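PDB 6GRH: microcin B17-processing protein McbC from Escherichia coli str. K-12 substr. MG1655, which acts as the FMN-containing oxidoreductase of microcin B17 maturation, needed to process the inactive McbA precursor into the active peptide. Local coordinates for residues Ile22-His27 / Ile193-Ala198; Leu189-Ile194 / Met212-Met217; Ser241-Thr246 / Val254-Val259. All coordinates share one frame; numbering follows the deposited sequence.

Interaction 1: residues Ile22-His27 / Ile193-Ala198; sequences IVKDFH and IIFEKA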
# COMPACT_ATOMS: atom_id res chain seq x y z
N ILE D 22 -4.31 -4.33 -5.28
CA ILE D 22 -3.21 -3.41 -5.02
C ILE D 22 -3.14 -2.32 -6.08
O ILE D 22 -2.93 -1.12 -5.75
CB ILE D 22 -1.88 -4.17 -4.85
CG1 ILE D 22 -1.94 -4.95 -3.51
CG2 ILE D 22 -0.66 -3.24 -4.90
CD1 ILE D 22 -0.80 -5.93 -3.24
N VAL D 23 -3.34 -2.70 -7.35
CA VAL D 23 -3.35 -1.74 -8.42
C VAL D 23 -4.54 -0.76 -8.30
O VAL D 23 -4.37 0.46 -8.43
CB VAL D 23 -3.31 -2.43 -9.80
CG1 VAL D 23 -3.52 -1.43 -10.91
CG2 VAL D 23 -1.97 -3.14 -10.01
N LYS D 24 -5.74 -1.27 -8.03
CA LYS D 24 -6.88 -0.38 -7.86
C LYS D 24 -6.72 0.59 -6.69
O LYS D 24 -7.09 1.77 -6.79
CB LYS D 24 -8.17 -1.17 -7.68
CG LYS D 24 -8.70 -1.86 -8.92
CD LYS D 24 -9.83 -2.78 -8.42
CE LYS D 24 -10.77 -3.19 -9.48
NZ LYS D 24 -11.95 -3.91 -8.88
N ASP D 25 -6.19 0.07 -5.57
CA ASP D 25 -5.93 0.87 -4.40
C ASP D 25 -5.02 2.04 -4.75
O ASP D 25 -5.21 3.12 -4.23
CB ASP D 25 -5.22 0.09 -3.32
CG ASP D 25 -6.11 -0.86 -2.57
OD1 ASP D 25 -7.36 -0.81 -2.72
OD2 ASP D 25 -5.52 -1.67 -1.79
N PHE D 26 -3.98 1.78 -5.53
CA PHE D 26 -3.05 2.81 -5.91
C PHE D 26 -3.70 3.80 -6.87
O PHE D 26 -3.62 5.01 -6.69
CB PHE D 26 -1.82 2.24 -6.57
CG PHE D 26 -0.87 3.31 -7.02
CD1 PHE D 26 -0.12 4.02 -6.09
CD2 PHE D 26 -0.80 3.64 -8.36
CE1 PHE D 26 0.76 5.02 -6.50
CE2 PHE D 26 0.06 4.63 -8.77
CZ PHE D 26 0.84 5.33 -7.84
N HIS D 27 -4.33 3.25 -7.89
CA HIS D 27 -4.97 4.03 -8.92
C HIS D 27 -5.92 5.12 -8.36
O HIS D 27 -5.84 6.27 -8.79
CB HIS D 27 -5.77 3.14 -9.87
CG HIS D 27 -6.42 3.92 -10.95
ND1 HIS D 27 -5.75 4.28 -12.10
CD2 HIS D 27 -7.66 4.47 -11.04
CE1 HIS D 27 -6.56 4.99 -12.86
NE2 HIS D 27 -7.72 5.13 -12.24
N ILE D 193 -8.83 2.49 -19.07
CA ILE D 193 -8.12 1.26 -18.80
C ILE D 193 -9.09 0.18 -18.32
O ILE D 193 -9.88 0.42 -17.40
CB ILE D 193 -7.00 1.45 -17.75
CG1 ILE D 193 -6.18 0.15 -17.62
CG2 ILE D 193 -7.52 1.90 -16.39
CD1 ILE D 193 -4.98 0.33 -16.72
N ILE D 194 -9.02 -1.01 -18.92
CA ILE D 194 -9.68 -2.18 -18.37
C ILE D 194 -8.67 -2.87 -17.47
O ILE D 194 -7.71 -3.47 -17.97
CB ILE D 194 -10.16 -3.13 -19.49
CG1 ILE D 194 -11.13 -2.39 -20.40
CG2 ILE D 194 -10.81 -4.38 -18.87
CD1 ILE D 194 -11.61 -3.23 -21.55
N PHE D 195 -8.87 -2.83 -16.16
CA PHE D 195 -7.81 -3.25 -15.22
C PHE D 195 -7.33 -4.66 -15.47
O PHE D 195 -6.13 -4.91 -15.58
CB PHE D 195 -8.24 -3.12 -13.77
CG PHE D 195 -8.42 -1.69 -13.32
CD1 PHE D 195 -7.33 -0.87 -13.12
CD2 PHE D 195 -9.69 -1.17 -13.12
CE1 PHE D 195 -7.49 0.44 -12.69
CE2 PHE D 195 -9.87 0.14 -12.69
CZ PHE D 195 -8.76 0.95 -12.48
N GLU D 196 -8.27 -5.58 -15.58
CA GLU D 196 -7.89 -6.98 -15.70
C GLU D 196 -7.20 -7.30 -17.02
O GLU D 196 -6.32 -8.15 -17.03
CB GLU D 196 -9.09 -7.90 -15.43
CG GLU D 196 -9.44 -7.88 -13.93
CD GLU D 196 -10.43 -8.95 -13.50
OE1 GLU D 196 -10.22 -10.14 -13.83
OE2 GLU D 196 -11.39 -8.59 -12.78
N LYS D 197 -7.55 -6.61 -18.10
CA LYS D 197 -6.86 -6.77 -19.37
C LYS D 197 -5.43 -6.22 -19.30
O LYS D 197 -4.53 -6.78 -19.92
CB LYS D 197 -7.61 -6.11 -20.51
CG LYS D 197 -7.07 -6.52 -21.87
CD LYS D 197 -8.19 -6.87 -22.80
CE LYS D 197 -7.68 -7.07 -24.22
NZ LYS D 197 -8.02 -5.93 -25.13
N ALA D 198 -5.22 -5.14 -18.54
CA ALA D 198 -3.86 -4.61 -18.33
C ALA D 198 -2.97 -5.48 -17.44
O ALA D 198 -1.75 -5.44 -17.56
CB ALA D 198 -3.91 -3.19 -17.77
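Val23 and Lys24, with His27 one turn further along helix 17-27, converge on Phe195, where strand 187-194 gives way to helix 195-199. Ile193 comes first along this second segment and scarcely meets the opposite helix, but its CG2 lies 4.0 Å above the plane of the Phe195 ring, offset toward the rim. Ile194 then occupies the N-cap position, and Phe195 opens the helix. With chi1 at -68° its CG stands anti to the carbonyl carbon, which sends the ring across to the other segment. There Lys24 CG sits over the ring centre, 4.2 Å from the centroid and only 5° off the normal, a clear CH-pi contact on the face opposite Ile193. The third approach is at the rim. Phe195 CZ reaches His27 CD2 at 4.0 Å, and the planes stand at 79° with centroids 5.3 Å apart, a T-shaped pair in which Phe195 presents its edge to the imidazole face. Val23 CG1 adds an apolar touch on Phe195 CD1 at 4.4 Å. Glu196 follows, its OE2 6.1 Å from Lys24 NZ; the opposite charges may attract weakly without touching, and Lys24 NZ makes a weak hydrogen bond to Arg252 O. The carboxylate is held by Thr12 and Thr15 and by Met1 N of the McbD chain. His27 ND1 is hydrogen-bonded to Tyr207 OH, which would help fix the turn of the imidazole. No hydrogen bond crosses between the segments: this buried join rests on apolar and ring contacts, helix 17-27 taking one face and an edge of the phenyl ring while Ile193 covers the other face.

Interaction 2: residues Leu189-Ile194 / Met212-Met217; sequences LVYCII and METGSM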
# COMPACT_ATOMS: atom_id res chain seq x y z
N LEU D 189 -12.63 12.78 -26.52
CA LEU D 189 -12.27 11.37 -26.42
C LEU D 189 -11.92 11.10 -24.97
O LEU D 189 -11.26 11.92 -24.32
CB LEU D 189 -11.13 11.00 -27.36
CG LEU D 189 -11.42 11.16 -28.86
CD1 LEU D 189 -10.18 10.79 -29.64
CD2 LEU D 189 -12.64 10.33 -29.29
N VAL D 190 -12.39 9.96 -24.46
CA VAL D 190 -12.06 9.51 -23.12
C VAL D 190 -11.35 8.15 -23.23
O VAL D 190 -11.90 7.20 -23.80
CB VAL D 190 -13.32 9.39 -22.24
CG1 VAL D 190 -12.94 9.03 -20.81
CG2 VAL D 190 -14.12 10.68 -22.24
N TYR D 191 -10.13 8.07 -22.71
CA TYR D 191 -9.31 6.88 -22.80
C TYR D 191 -9.41 6.15 -21.48
O TYR D 191 -9.12 6.74 -20.44
CB TYR D 191 -7.84 7.24 -23.09
CG TYR D 191 -7.65 8.01 -24.35
CD1 TYR D 191 -7.29 7.36 -25.53
CD2 TYR D 191 -7.84 9.41 -24.39
CE1 TYR D 191 -7.13 8.08 -26.72
CE2 TYR D 191 -7.66 10.15 -25.56
CZ TYR D 191 -7.31 9.47 -26.73
OH TYR D 191 -7.10 10.16 -27.89
N CYS D 192 -9.81 4.87 -21.52
CA CYS D 192 -10.11 4.10 -20.33
C CYS D 192 -9.32 2.80 -20.26
O CYS D 192 -9.18 2.11 -21.26
CB CYS D 192 -11.59 3.75 -20.29
SG CYS D 192 -12.65 5.22 -20.25
N ILE D 193 -8.83 2.49 -19.07
CA ILE D 193 -8.12 1.26 -18.80
C ILE D 193 -9.09 0.18 -18.32
O ILE D 193 -9.88 0.42 -17.40
CB ILE D 193 -7.00 1.45 -17.75
CG1 ILE D 193 -6.18 0.15 -17.62
CG2 ILE D 193 -7.52 1.90 -16.39
CD1 ILE D 193 -4.98 0.33 -16.72
N ILE D 194 -9.02 -1.01 -18.92
CA ILE D 194 -9.68 -2.18 -18.37
C ILE D 194 -8.67 -2.87 -17.47
O ILE D 194 -7.71 -3.47 -17.97
CB ILE D 194 -10.16 -3.13 -19.49
CG1 ILE D 194 -11.13 -2.39 -20.40
CG2 ILE D 194 -10.81 -4.38 -18.87
CD1 ILE D 194 -11.61 -3.23 -21.55
N MET D 212 1.27 4.05 -20.42
CA MET D 212 2.07 4.48 -21.55
C MET D 212 1.32 4.36 -22.87
O MET D 212 1.34 5.27 -23.69
CB MET D 212 3.43 3.76 -21.56
CG MET D 212 4.29 4.19 -20.38
SD MET D 212 5.93 3.46 -20.36
CE MET D 212 5.58 1.72 -20.25
N GLU D 213 0.61 3.26 -23.05
CA GLU D 213 -0.18 3.07 -24.24
C GLU D 213 -1.21 4.16 -24.46
O GLU D 213 -1.39 4.62 -25.56
CB GLU D 213 -0.84 1.71 -24.21
CG GLU D 213 -1.75 1.42 -25.38
CD GLU D 213 -2.29 0.01 -25.32
OE1 GLU D 213 -1.49 -0.91 -24.96
OE2 GLU D 213 -3.51 -0.17 -25.63
N THR D 214 -1.84 4.60 -23.39
CA THR D 214 -2.80 5.71 -23.45
C THR D 214 -2.19 6.98 -24.04
O THR D 214 -2.80 7.64 -24.86
CB THR D 214 -3.35 5.96 -22.04
OG1 THR D 214 -3.92 4.73 -21.56
CG2 THR D 214 -4.39 7.04 -22.05
N GLY D 215 -0.94 7.28 -23.64
CA GLY D 215 -0.21 8.40 -24.15
C GLY D 215 0.12 8.25 -25.62
O GLY D 215 0.04 9.24 -26.37
N SER D 216 0.48 7.02 -26.06
CA SER D 216 0.70 6.81 -27.49
C SER D 216 -0.59 7.06 -28.28
O SER D 216 -0.56 7.54 -29.45
CB SER D 216 1.28 5.41 -27.79
OG SER D 216 0.32 4.40 -27.58
N MET D 217 -1.72 6.73 -27.68
CA MET D 217 -3.00 6.90 -28.35
C MET D 217 -3.39 8.36 -28.46
O MET D 217 -3.70 8.83 -29.56
CB MET D 217 -4.10 6.09 -27.69
CG MET D 217 -3.82 4.61 -27.79
SD MET D 217 -4.87 3.65 -26.70
CE MET D 217 -6.45 3.91 -27.48
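Tyr191 meets Thr214 and Met217 where helix 204-227 packs on the antiparallel sheet of the nitroreductase-type fold. Along the strand, Leu189 turns to helix 97-108 instead, touching Leu104 and Phe108. Tyr191 is the residue that bridges to the helix, and it and Thr214 are the residues whose CA atoms come nearest, 6.6 Å apart. Its CB lies 3.6 Å from Thr214 CG2. That methyl is placed by the threonine's chi1 of -56°, which sets CG2 anti to the backbone N and leaves OG1 to bond back to Ala210 O one turn earlier. The phenol then runs alongside Met217 in the opposite sense, CE1 coming within 3.8 Å of Met217 CB. Both helix residues approach the ring obliquely. At the far end Tyr191 OH is hydrogen-bonded to Gln260 OE1 on the adjoining strand 254-263, so the polar tip of this buried ring has a partner while its flank stays apolar. Cys192 then has its CB directed away from the helix, as expected for the next residue of a strand, and its side chain touches Val254 and Leu249. The methionine chain bends at chi3, 68°, and this brings its terminal methyl back to the ring, with Met217 CE 4.1 Å from Tyr191 CD1.

Interaction 3: residues Ser241-Thr246 / Val254-Val259; sequences SYVAKT and VAPLIV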
# COMPACT_ATOMS: atom_id res chain seq x y z
N SER D 241 -14.83 9.45 -11.07
CA SER D 241 -15.96 8.59 -10.77
C SER D 241 -17.24 9.12 -11.41
O SER D 241 -18.12 8.36 -11.81
CB SER D 241 -16.12 8.44 -9.26
OG SER D 241 -16.38 9.70 -8.69
N TYR D 242 -17.32 10.44 -11.52
CA TYR D 242 -18.48 11.11 -12.09
C TYR D 242 -18.51 10.94 -13.62
O TYR D 242 -19.56 10.65 -14.19
CB TYR D 242 -18.41 12.57 -11.70
CG TYR D 242 -19.53 13.48 -12.11
CD1 TYR D 242 -20.83 13.03 -12.30
CD2 TYR D 242 -19.29 14.86 -12.24
CE1 TYR D 242 -21.86 13.91 -12.63
CE2 TYR D 242 -20.29 15.73 -12.60
CZ TYR D 242 -21.56 15.26 -12.79
OH TYR D 242 -22.54 16.18 -13.12
N VAL D 243 -17.36 11.08 -14.26
CA VAL D 243 -17.21 10.75 -15.69
C VAL D 243 -17.61 9.28 -15.94
O VAL D 243 -18.47 9.00 -16.80
CB VAL D 243 -15.79 11.03 -16.18
CG1 VAL D 243 -15.55 10.48 -17.59
CG2 VAL D 243 -15.54 12.54 -16.14
N ALA D 244 -17.06 8.36 -15.14
CA ALA D 244 -17.40 6.94 -15.28
C ALA D 244 -18.92 6.68 -15.17
O ALA D 244 -19.49 6.01 -16.01
CB ALA D 244 -16.62 6.09 -14.30
N LYS D 245 -19.55 7.25 -14.14
CA LYS D 245 -20.97 7.06 -13.87
C LYS D 245 -21.82 7.60 -15.04
O LYS D 245 -22.76 6.93 -15.50
CB LYS D 245 -21.33 7.79 -12.58
CG LYS D 245 -22.81 7.81 -12.17
CD LYS D 245 -23.20 6.51 -11.48
CE LYS D 245 -24.69 6.52 -11.09
NZ LYS D 245 -24.89 5.97 -9.71
N THR D 246 -21.43 8.78 -15.52
CA THR D 246 -22.16 9.49 -16.59
C THR D 246 -22.12 8.70 -17.91
O THR D 246 -23.10 8.63 -18.63
CB THR D 246 -21.62 10.93 -16.76
OG1 THR D 246 -21.79 11.62 -15.52
CG2 THR D 246 -22.39 11.71 -17.81
N VAL D 254 -13.34 -0.85 -15.20
CA VAL D 254 -12.80 0.13 -16.15
C VAL D 254 -12.81 1.55 -15.54
O VAL D 254 -13.71 1.92 -14.78
CB VAL D 254 -13.53 0.04 -17.52
CG1 VAL D 254 -15.03 0.21 -17.40
CG2 VAL D 254 -12.98 1.02 -18.54
N ALA D 255 -11.74 2.31 -15.80
CA ALA D 255 -11.56 3.65 -15.22
C ALA D 255 -11.06 4.59 -16.32
O ALA D 255 -10.23 4.21 -17.11
CB ALA D 255 -10.60 3.62 -14.02
N PRO D 256 -11.60 5.83 -16.38
CA PRO D 256 -11.08 6.85 -17.32
C PRO D 256 -9.70 7.37 -16.90
O PRO D 256 -9.52 7.81 -15.78
CB PRO D 256 -12.14 7.95 -17.24
CG PRO D 256 -12.69 7.84 -15.86
CD PRO D 256 -12.69 6.37 -15.54
N LEU D 257 -8.71 7.28 -17.78
CA LEU D 257 -7.35 7.74 -17.48
C LEU D 257 -7.11 9.20 -17.84
O LEU D 257 -6.37 9.89 -17.15
CB LEU D 257 -6.30 6.86 -18.20
CG LEU D 257 -6.17 5.43 -17.72
CD1 LEU D 257 -5.14 4.67 -18.52
CD2 LEU D 257 -5.83 5.38 -16.24
N ILE D 258 -7.71 9.65 -18.94
CA ILE D 258 -7.46 10.97 -19.48
C ILE D 258 -8.58 11.32 -20.45
O ILE D 258 -9.18 10.43 -21.08
CB ILE D 258 -6.05 11.05 -20.12
CG1 ILE D 258 -5.55 12.47 -20.25
CG2 ILE D 258 -5.98 10.34 -21.45
CD1 ILE D 258 -5.22 13.12 -18.92
N VAL D 259 -8.89 12.60 -20.51
CA VAL D 259 -9.89 13.14 -21.41
C VAL D 259 -9.16 14.00 -22.44
O VAL D 259 -8.10 14.57 -22.14
CB VAL D 259 -10.95 13.94 -20.62
CG1 VAL D 259 -11.89 14.71 -21.55
CG2 VAL D 259 -11.76 13.01 -19.72
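A chi1 of 170° directs CG1 of Val243 toward Pro256, where it stands 4.3 Å from Pro256 CG. The next residue of the helix, Ala244, has no torsion to adjust, and its CB approaches from the same side, at the adjoining ring atom, 4.1 Å from Pro256 CD. Two consecutive helix residues thus share one side of the proline ring, and the CA atoms of Ala244 and Pro256 are 6.6 Å apart. The contact is wholly apolar, with no hydrogen bond between the segments. Within the helix, Tyr242 O accepts both Thr246 OG1, at 2.8 Å, and Thr246 N. The two donors come from opposite faces of the carbonyl plane, the hydroxyl tilted 34° from it. Beyond Pro256 the strand carries a classic beta bulge, Leu257 and Ile258 both lying opposite Tyr191. Leu257 packs on Leu211 and Thr214 of helix 204-227, whereas Pro256 looks to the other side of the sheet. Helix 240-246 therefore covers that second side, flanked by helix 167-175 through Val243 on Leu174, while Pro256 also rests on Val190 of strand 187-194.

Neighbouring strands 187-194 and 254-263 tie the three contacts together. Interactions 1 and 2 share Ile193 and Ile194, their centres 13 Å apart. Interaction 3 joins both through a probable backbone hydrogen bond, Ile193 N to Ala255 O at 3.0 Å, and interaction 2 through a second, Tyr191 O to Leu257 N at 2.7 Å. Side chains mesh as well: Phe195 CZ lies 3.6 Å from Ala255 CB, and His27 CE1 3.5 Å from Leu257 CD2. The side chain of Thr214 lies about 8 Å from an FMN, those of His27 and Val243 about 12 Å, while Ile258, on segment 254-259 but not itself in interaction 3, touches FMN. Glu213 hydrogen-bonds pocket residue Ser122.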